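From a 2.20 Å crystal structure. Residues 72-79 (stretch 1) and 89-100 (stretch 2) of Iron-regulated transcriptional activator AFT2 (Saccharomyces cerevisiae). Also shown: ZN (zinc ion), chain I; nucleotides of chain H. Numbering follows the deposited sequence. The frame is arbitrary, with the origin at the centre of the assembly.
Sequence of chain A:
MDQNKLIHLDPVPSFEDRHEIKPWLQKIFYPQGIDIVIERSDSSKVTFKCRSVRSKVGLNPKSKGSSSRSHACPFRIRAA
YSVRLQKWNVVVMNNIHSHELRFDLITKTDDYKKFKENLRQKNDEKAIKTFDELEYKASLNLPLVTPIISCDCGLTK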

ATOM      1  N   ALA A  72      -3.166  12.769 -15.324  1.00 48.57           N
ATOM      2  CA  ALA A  72      -3.874  11.614 -14.783  1.00 48.95           C
ATOM      3  C   ALA A  72      -4.948  11.121 -15.747  1.00 52.80           C
ATOM      4  O   ALA A  72      -5.731  11.909 -16.278  1.00 57.45           O
ATOM      5  N   CYS A  73      -4.979   9.810 -15.970  1.00 43.86           N
ATOM      6  CA  CYS A  73      -5.935   9.212 -16.892  1.00 42.92           C
ATOM      7  C   CYS A  73      -7.204   8.769 -16.174  1.00 35.89           C
ATOM      8  O   CYS A  73      -7.137   8.086 -15.154  1.00 30.53           O
ATOM      9  N   PRO A  74      -8.370   9.150 -16.718  1.00 40.60           N
ATOM     10  CA  PRO A  74      -9.686   8.895 -16.120  1.00 40.56           C
ATOM     11  C   PRO A  74     -10.194   7.472 -16.350  1.00 41.30           C
ATOM     12  O   PRO A  74     -11.105   7.033 -15.647  1.00 41.59           O
ATOM     13  N   PHE A  75      -9.618   6.772 -17.324  1.00 38.18           N
ATOM     14  CA  PHE A  75     -10.015   5.400 -17.637  1.00 32.39           C
ATOM     15  C   PHE A  75     -10.128   4.545 -16.378  1.00 37.44           C
ATOM     16  O   PHE A  75      -9.233   4.554 -15.529  1.00 35.42           O
ATOM     17  N   ARG A  76     -11.230   3.810 -16.259  1.00 24.35           N
ATOM     18  CA  ARG A  76     -11.456   2.957 -15.097  1.00 31.15           C
ATOM     19  C   ARG A  76     -12.170   1.661 -15.460  1.00 35.78           C
ATOM     20  O   ARG A  76     -13.102   1.656 -16.262  1.00 29.46           O
ATOM     21  N   ILE A  77     -11.725   0.563 -14.865  1.00 34.28           N
ATOM     22  CA  ILE A  77     -12.440  -0.701 -14.968  1.00 30.74           C
ATOM     23  C   ILE A  77     -12.853  -1.146 -13.572  1.00 38.30           C
ATOM     24  O   ILE A  77     -12.040  -1.151 -12.646  1.00 34.15           O
ATOM     25  N   ARG A  78     -14.120  -1.508 -13.418  1.00 32.63           N
ATOM     26  CA  ARG A  78     -14.627  -1.925 -12.118  1.00 29.73           C
ATOM     27  C   ARG A  78     -15.265  -3.305 -12.192  1.00 25.81           C
ATOM     28  O   ARG A  78     -16.242  -3.510 -12.907  1.00 28.35           O
ATOM     29  N   ALA A  79     -14.687  -4.256 -11.469  1.00 24.85           N
ATOM     30  CA  ALA A  79     -15.260  -5.587 -11.361  1.00 28.56           C
ATOM     31  C   ALA A  79     -15.902  -5.730  -9.990  1.00 33.19           C
ATOM     32  O   ALA A  79     -15.254  -5.504  -8.969  1.00 39.09           O
ATOM     33  N   ASN A  89     -19.524  -8.972 -12.249  1.00 29.36           N
ATOM     34  CA  ASN A  89     -19.763  -8.153 -13.428  1.00 34.61           C
ATOM     35  C   ASN A  89     -18.630  -7.149 -13.643  1.00 39.95           C
ATOM     36  O   ASN A  89     -18.077  -6.598 -12.688  1.00 30.57           O
ATOM     37  N   VAL A  90     -18.268  -6.937 -14.903  1.00 31.63           N
ATOM     38  CA  VAL A  90     -17.159  -6.056 -15.225  1.00 33.00           C
ATOM     39  C   VAL A  90     -17.626  -4.906 -16.103  1.00 34.20           C
ATOM     40  O   VAL A  90     -18.232  -5.118 -17.155  1.00 40.30           O
ATOM     41  N   VAL A  91     -17.345  -3.686 -15.661  1.00 33.22           N
ATOM     42  CA  VAL A  91     -17.760  -2.501 -16.396  1.00 35.74           C
ATOM     43  C   VAL A  91     -16.581  -1.579 -16.680  1.00 41.78           C
ATOM     44  O   VAL A  91     -15.725  -1.365 -15.819  1.00 41.53           O
ATOM     45  N   VAL A  92     -16.543  -1.042 -17.894  1.00 40.98           N
ATOM     46  CA  VAL A  92     -15.541  -0.054 -18.265  1.00 36.62           C
ATOM     47  C   VAL A  92     -16.139   1.346 -18.169  1.00 42.48           C
ATOM     48  O   VAL A  92     -17.229   1.601 -18.682  1.00 42.04           O
ATOM     49  N   MET A  93     -15.421   2.247 -17.507  1.00 43.49           N
ATOM     50  CA  MET A  93     -15.869   3.622 -17.330  1.00 50.27           C
ATOM     51  C   MET A  93     -14.875   4.588 -17.968  1.00 59.74           C
ATOM     52  O   MET A  93     -13.710   4.244 -18.168  1.00 60.49           O
ATOM     53  N   ASN A  94     -15.337   5.797 -18.275  1.00 68.48           N
ATOM     54  CA  ASN A  94     -14.490   6.813 -18.896  1.00 71.08           C
ATOM     55  C   ASN A  94     -13.521   6.213 -19.904  1.00 71.43           C
ATOM     56  O   ASN A  94     -12.311   6.196 -19.683  1.00 79.48           O
ATOM     57  N   ASN A  95     -14.062   5.721 -21.013  1.00 64.37           N
ATOM     58  CA  ASN A  95     -13.256   5.044 -22.018  1.00 69.37           C
ATOM     59  C   ASN A  95     -12.223   5.956 -22.681  1.00 65.44           C
ATOM     60  O   ASN A  95     -11.509   5.538 -23.593  1.00 60.06           O
ATOM     61  N   ILE A  96     -12.147   7.198 -22.211  1.00 68.19           N
ATOM     62  CA  ILE A  96     -11.216   8.175 -22.759  1.00 72.56           C
ATOM     63  C   ILE A  96      -9.892   8.155 -22.006  1.00 72.13           C
ATOM     64  O   ILE A  96      -9.869   8.054 -20.780  1.00 81.76           O
ATOM     65  N   HIS A  97      -8.792   8.253 -22.743  1.00 62.70           N
ATOM     66  CA  HIS A  97      -7.467   8.286 -22.134  1.00 53.00           C
ATOM     67  C   HIS A  97      -6.810   9.651 -22.303  1.00 54.79           C
ATOM     68  O   HIS A  97      -7.103  10.378 -23.253  1.00 65.66           O
ATOM     69  N   SER A  98      -5.921   9.991 -21.377  1.00 48.72           N
ATOM     70  CA  SER A  98      -5.212  11.261 -21.418  1.00 52.77           C
ATOM     71  C   SER A  98      -3.801  11.056 -21.949  1.00 57.93           C
ATOM     72  O   SER A  98      -2.918  11.888 -21.737  1.00 59.58           O
ATOM     73  N   HIS A  99      -3.594   9.937 -22.637  1.00 50.08           N
ATOM     74  CA  HIS A  99      -2.261   9.548 -23.068  1.00 43.71           C
ATOM     75  C   HIS A  99      -2.333   8.609 -24.259  1.00 46.96           C
ATOM     76  O   HIS A  99      -3.378   8.023 -24.538  1.00 52.87           O
ATOM     77  N   GLU A 100      -1.211   8.462 -24.955  1.00 44.42           N
ATOM     78  CA  GLU A 100      -1.143   7.575 -26.105  1.00 51.65           C
ATOM     79  C   GLU A 100      -1.064   6.123 -25.653  1.00 44.32           C
ATOM     80  O   GLU A 100      -0.497   5.817 -24.603  1.00 44.00           O
TER

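Two contact regimes meet here: a zinc site built from the loops and an antiparallel strand pair, 76-79 against 89-93, whose axes run at 161°. The metal fixes three side chains. Cys73, chi1 t, points toward stretch 2 and places SG 2.3 Å from ZN; His97 (m, chi2 -93°) binds ZN through ND1 at 2.1 Å, and His99 (p, chi2 94°) through NE2 at 2.0 Å, with a fourth ligand elsewhere in the structure. In both histidines CA-to-CB points sideways to stretch 1, and with these chi angles the ring end comes nearer to it, where His97 ND1 and His99 NE2 bind ZN. The remaining His99 nitrogen is also used: ND1 donates to Glu100 O at 3.2 Å.

Phe75, also t, lays its ring against that of His97 in an offset stack, with centroids 4.5 Å apart and planes at 23°; Phe75 CG lies 3.3 Å from His97 CE1. Its CE2 reaches Val92 CG1 at 3.7 Å, linking the zinc site to the apolar face of the sheet. There Ile77 (m, t) meets Val90 and Val92, both t, with Ile77 CG2 3.8 Å from Val90 CG1, while Ala79 CB lies 4.1 Å from Val90 CG2.

Met93 and Val91 share the other face with Arg76 and Arg78. Met93 (m, t, t) is extended beyond chi1, which carries CE to 3.6 Å from Arg78 CB. Arg76 folds through m, m before chi3 t; its NH1 donates to Cys73 O and to Phe75 O, each at 2.8 Å, evidence that the bent conformer is held by the preceding loop. One face of its guanidinium is covered by DA1, with NH2 3.1 Å from DA1 C2. Arg78 is instead extended (t, t, t), its CD 3.4 Å from DA1 O5'.

Beside Cys73, Ser98, chi1 p and pointing toward stretch 1, directs OG into a weak hydrogen bond with Ala72 O at 3.3 Å.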

ATOM      1  CB  ALA A  72      -4.485  11.954 -13.436  1.00 44.89           C
ATOM      2  CB  CYS A  73      -5.303   8.025 -17.617  1.00 33.88           C
ATOM      3  SG  CYS A  73      -6.386   7.267 -18.833  1.00 35.36           S
ATOM      4  CB  PRO A  74     -10.587   9.891 -16.851  1.00 39.81           C
ATOM      5  CG  PRO A  74      -9.966  10.008 -18.202  1.00 37.87           C
ATOM      6  CD  PRO A  74      -8.476   9.907 -17.980  1.00 38.80           C
ATOM      7  CB  PHE A  75      -9.013   4.774 -18.609  1.00 32.33           C
ATOM      8  CG  PHE A  75      -9.349   3.363 -19.012  1.00 28.29           C
ATOM      9  CD1 PHE A  75      -8.750   2.285 -18.381  1.00 21.86           C
ATOM     10  CD2 PHE A  75     -10.251   3.115 -20.036  1.00 33.64           C
ATOM     11  CE1 PHE A  75      -9.049   0.985 -18.758  1.00 21.41           C
ATOM     12  CE2 PHE A  75     -10.555   1.820 -20.416  1.00 26.43           C
ATOM     13  CZ  PHE A  75      -9.953   0.754 -19.776  1.00 21.12           C
ATOM     14  CB  ARG A  76     -12.267   3.695 -14.027  1.00 30.27           C
ATOM     15  CG  ARG A  76     -11.509   4.778 -13.281  1.00 31.97           C
ATOM     16  CD  ARG A  76     -10.272   4.220 -12.598  1.00 33.81           C
ATOM     17  NE  ARG A  76      -9.628   5.211 -11.740  1.00 32.10           N
ATOM     18  CZ  ARG A  76      -8.874   6.212 -12.187  1.00 32.87           C
ATOM     19  NH1 ARG A  76      -8.668   6.362 -13.490  1.00 20.02           N
ATOM     20  NH2 ARG A  76      -8.325   7.063 -11.332  1.00 35.58           N
ATOM     21  CB  ILE A  77     -11.583  -1.795 -15.619  1.00 30.57           C
ATOM     22  CG1 ILE A  77     -11.138  -1.366 -17.018  1.00 30.26           C
ATOM     23  CG2 ILE A  77     -12.357  -3.101 -15.691  1.00 27.76           C
ATOM     24  CD1 ILE A  77     -10.352  -2.424 -17.751  1.00 23.21           C
ATOM     25  CB  ARG A  78     -15.625  -0.898 -11.583  1.00 43.86           C
ATOM     26  CG  ARG A  78     -16.065  -1.134 -10.146  1.00 57.57           C
ATOM     27  CD  ARG A  78     -16.694   0.122  -9.566  1.00 72.04           C
ATOM     28  NE  ARG A  78     -17.223  -0.091  -8.223  1.00 86.91           N
ATOM     29  CZ  ARG A  78     -18.494  -0.378  -7.961  1.00 96.31           C
ATOM     30  NH1 ARG A  78     -19.369  -0.485  -8.953  1.00 99.29           N
ATOM     31  NH2 ARG A  78     -18.892  -0.557  -6.708  1.00 95.52           N
ATOM     32  CB  ALA A  79     -14.193  -6.645 -11.564  1.00 18.60           C
ATOM     33  CB  ASN A  89     -21.139  -7.476 -13.389  1.00 49.88           C
ATOM     34  CG  ASN A  89     -21.306  -6.544 -12.209  1.00 61.48           C
ATOM     35  OD1 ASN A  89     -21.119  -5.333 -12.328  1.00 61.38           O
ATOM     36  ND2 ASN A  89     -21.677  -7.102 -11.062  1.00 73.84           N
ATOM     37  CB  VAL A  90     -16.023  -6.816 -15.928  1.00 35.80           C
ATOM     38  CG1 VAL A  90     -14.835  -5.897 -16.161  1.00 39.00           C
ATOM     39  CG2 VAL A  90     -15.611  -8.028 -15.107  1.00 29.07           C
ATOM     40  CB  VAL A  91     -18.832  -1.713 -15.623  1.00 47.67           C
ATOM     41  CG1 VAL A  91     -19.342  -0.552 -16.462  1.00 50.74           C
ATOM     42  CG2 VAL A  91     -19.980  -2.631 -15.225  1.00 51.64           C
ATOM     43  CB  VAL A  92     -15.029  -0.277 -19.700  1.00 36.87           C
ATOM     44  CG1 VAL A  92     -14.076   0.835 -20.098  1.00 27.89           C
ATOM     45  CG2 VAL A  92     -14.357  -1.636 -19.823  1.00 31.78           C
ATOM     46  CB  MET A  93     -16.014   3.937 -15.841  1.00 58.34           C
ATOM     47  CG  MET A  93     -16.791   2.888 -15.062  1.00 60.63           C
ATOM     48  SD  MET A  93     -16.723   3.146 -13.280  1.00104.60           S
ATOM     49  CE  MET A  93     -17.728   1.779 -12.707  1.00145.29           C
ATOM     50  CB  ASN A  94     -13.720   7.599 -17.835  1.00 77.21           C
ATOM     51  CG  ASN A  94     -14.611   8.529 -17.037  1.00 87.94           C
ATOM     52  OD1 ASN A  94     -14.759   8.377 -15.824  1.00 90.97           O
ATOM     53  ND2 ASN A  94     -15.209   9.501 -17.716  1.00 95.45           N
ATOM     54  CB  ASN A  95     -14.159   4.406 -23.074  1.00 80.33           C
ATOM     55  CG  ASN A  95     -13.411   3.456 -23.977  1.00 90.82           C
ATOM     56  OD1 ASN A  95     -13.275   3.694 -25.176  1.00100.98           O
ATOM     57  ND2 ASN A  95     -12.902   2.376 -23.399  1.00 91.08           N
ATOM     58  CB  ILE A  96     -11.794   9.597 -22.685  1.00 85.31           C
ATOM     59  CG1 ILE A  96     -13.203   9.631 -23.282  1.00 96.42           C
ATOM     60  CG2 ILE A  96     -10.875  10.584 -23.389  1.00 87.52           C
ATOM     61  CD1 ILE A  96     -13.890  10.972 -23.145  1.00102.39           C
ATOM     62  CB  HIS A  97      -6.571   7.200 -22.730  1.00 43.53           C
ATOM     63  CG  HIS A  97      -7.018   5.808 -22.415  1.00 33.36           C
ATOM     64  ND1 HIS A  97      -6.546   5.103 -21.329  1.00 30.63           N
ATOM     65  CD2 HIS A  97      -7.892   4.988 -23.046  1.00 37.84           C
ATOM     66  CE1 HIS A  97      -7.110   3.908 -21.305  1.00 28.02           C
ATOM     67  NE2 HIS A  97      -7.930   3.813 -22.336  1.00 32.76           N
ATOM     68  CB  SER A  98      -5.139  11.869 -20.019  1.00 43.12           C
ATOM     69  OG  SER A  98      -4.344  11.066 -19.164  1.00 35.83           O
ATOM     70  CB  HIS A  99      -1.529   8.856 -21.919  1.00 40.83           C
ATOM     71  CG  HIS A  99      -2.239   7.645 -21.400  1.00 44.14           C
ATOM     72  ND1 HIS A  99      -1.969   6.371 -21.852  1.00 40.36           N
ATOM     73  CD2 HIS A  99      -3.227   7.518 -20.482  1.00 40.17           C
ATOM     74  CE1 HIS A  99      -2.751   5.510 -21.226  1.00 32.57           C
ATOM     75  NE2 HIS A  99      -3.525   6.181 -20.392  1.00 36.31           N
ATOM     76  CB  GLU A 100       0.059   7.925 -26.983  1.00 60.51           C
ATOM     77  CG  GLU A 100       0.046   9.355 -27.495  1.00 75.65           C
ATOM     78  CD  GLU A 100       1.267   9.690 -28.333  1.00 91.22           C
ATOM     79  OE1 GLU A 100       2.029   8.759 -28.675  1.00 94.71           O
ATOM     80  OE2 GLU A 100       1.464  10.883 -28.647  1.00 93.58           O
TER
HETATM   81 ZN    ZN I 201      -5.312   5.475 -19.716  1.00 37.33          ZN
ATOM     82  O5'  DA H   1     -17.171   3.500  -9.169  1.00 94.44           O
ATOM     83  C5'  DA H   1     -16.038   4.089  -9.803  1.00 91.14           C
ATOM     84  C4'  DA H   1     -14.760   3.770  -9.046  1.00 86.75           C
ATOM     85  O4'  DA H   1     -13.621   4.259  -9.794  1.00 88.65           O
ATOM     86  C3'  DA H   1     -14.627   4.433  -7.683  1.00 84.25           C
ATOM     87  O3'  DA H   1     -13.703   3.709  -6.879  1.00 78.18           O
ATOM     88  C2'  DA H   1     -14.081   5.807  -8.055  1.00 87.32           C
ATOM     89  C1'  DA H   1     -13.190   5.495  -9.256  1.00 90.85           C
ATOM     90  N9   DA H   1     -13.269   6.497 -10.315  1.00100.89           N
ATOM     91  C8   DA H   1     -14.232   6.604 -11.281  1.00103.41           C
ATOM     92  N7   DA H   1     -14.047   7.606 -12.106  1.00106.06           N
ATOM     93  C5   DA H   1     -12.882   8.198 -11.651  1.00110.37           C
ATOM     94  C6   DA H   1     -12.148   9.315 -12.099  1.00116.10           C
ATOM     95  N6   DA H   1     -12.507  10.057 -13.153  1.00118.04           N
ATOM     96  N1   DA H   1     -11.028   9.639 -11.419  1.00117.72           N
ATOM     97  C2   DA H   1     -10.673   8.893 -10.365  1.00114.93           C
ATOM     98  N3   DA H   1     -11.278   7.824  -9.851  1.00109.80           N
ATOM     99  C4   DA H   1     -12.387   7.527 -10.546  1.00107.03           C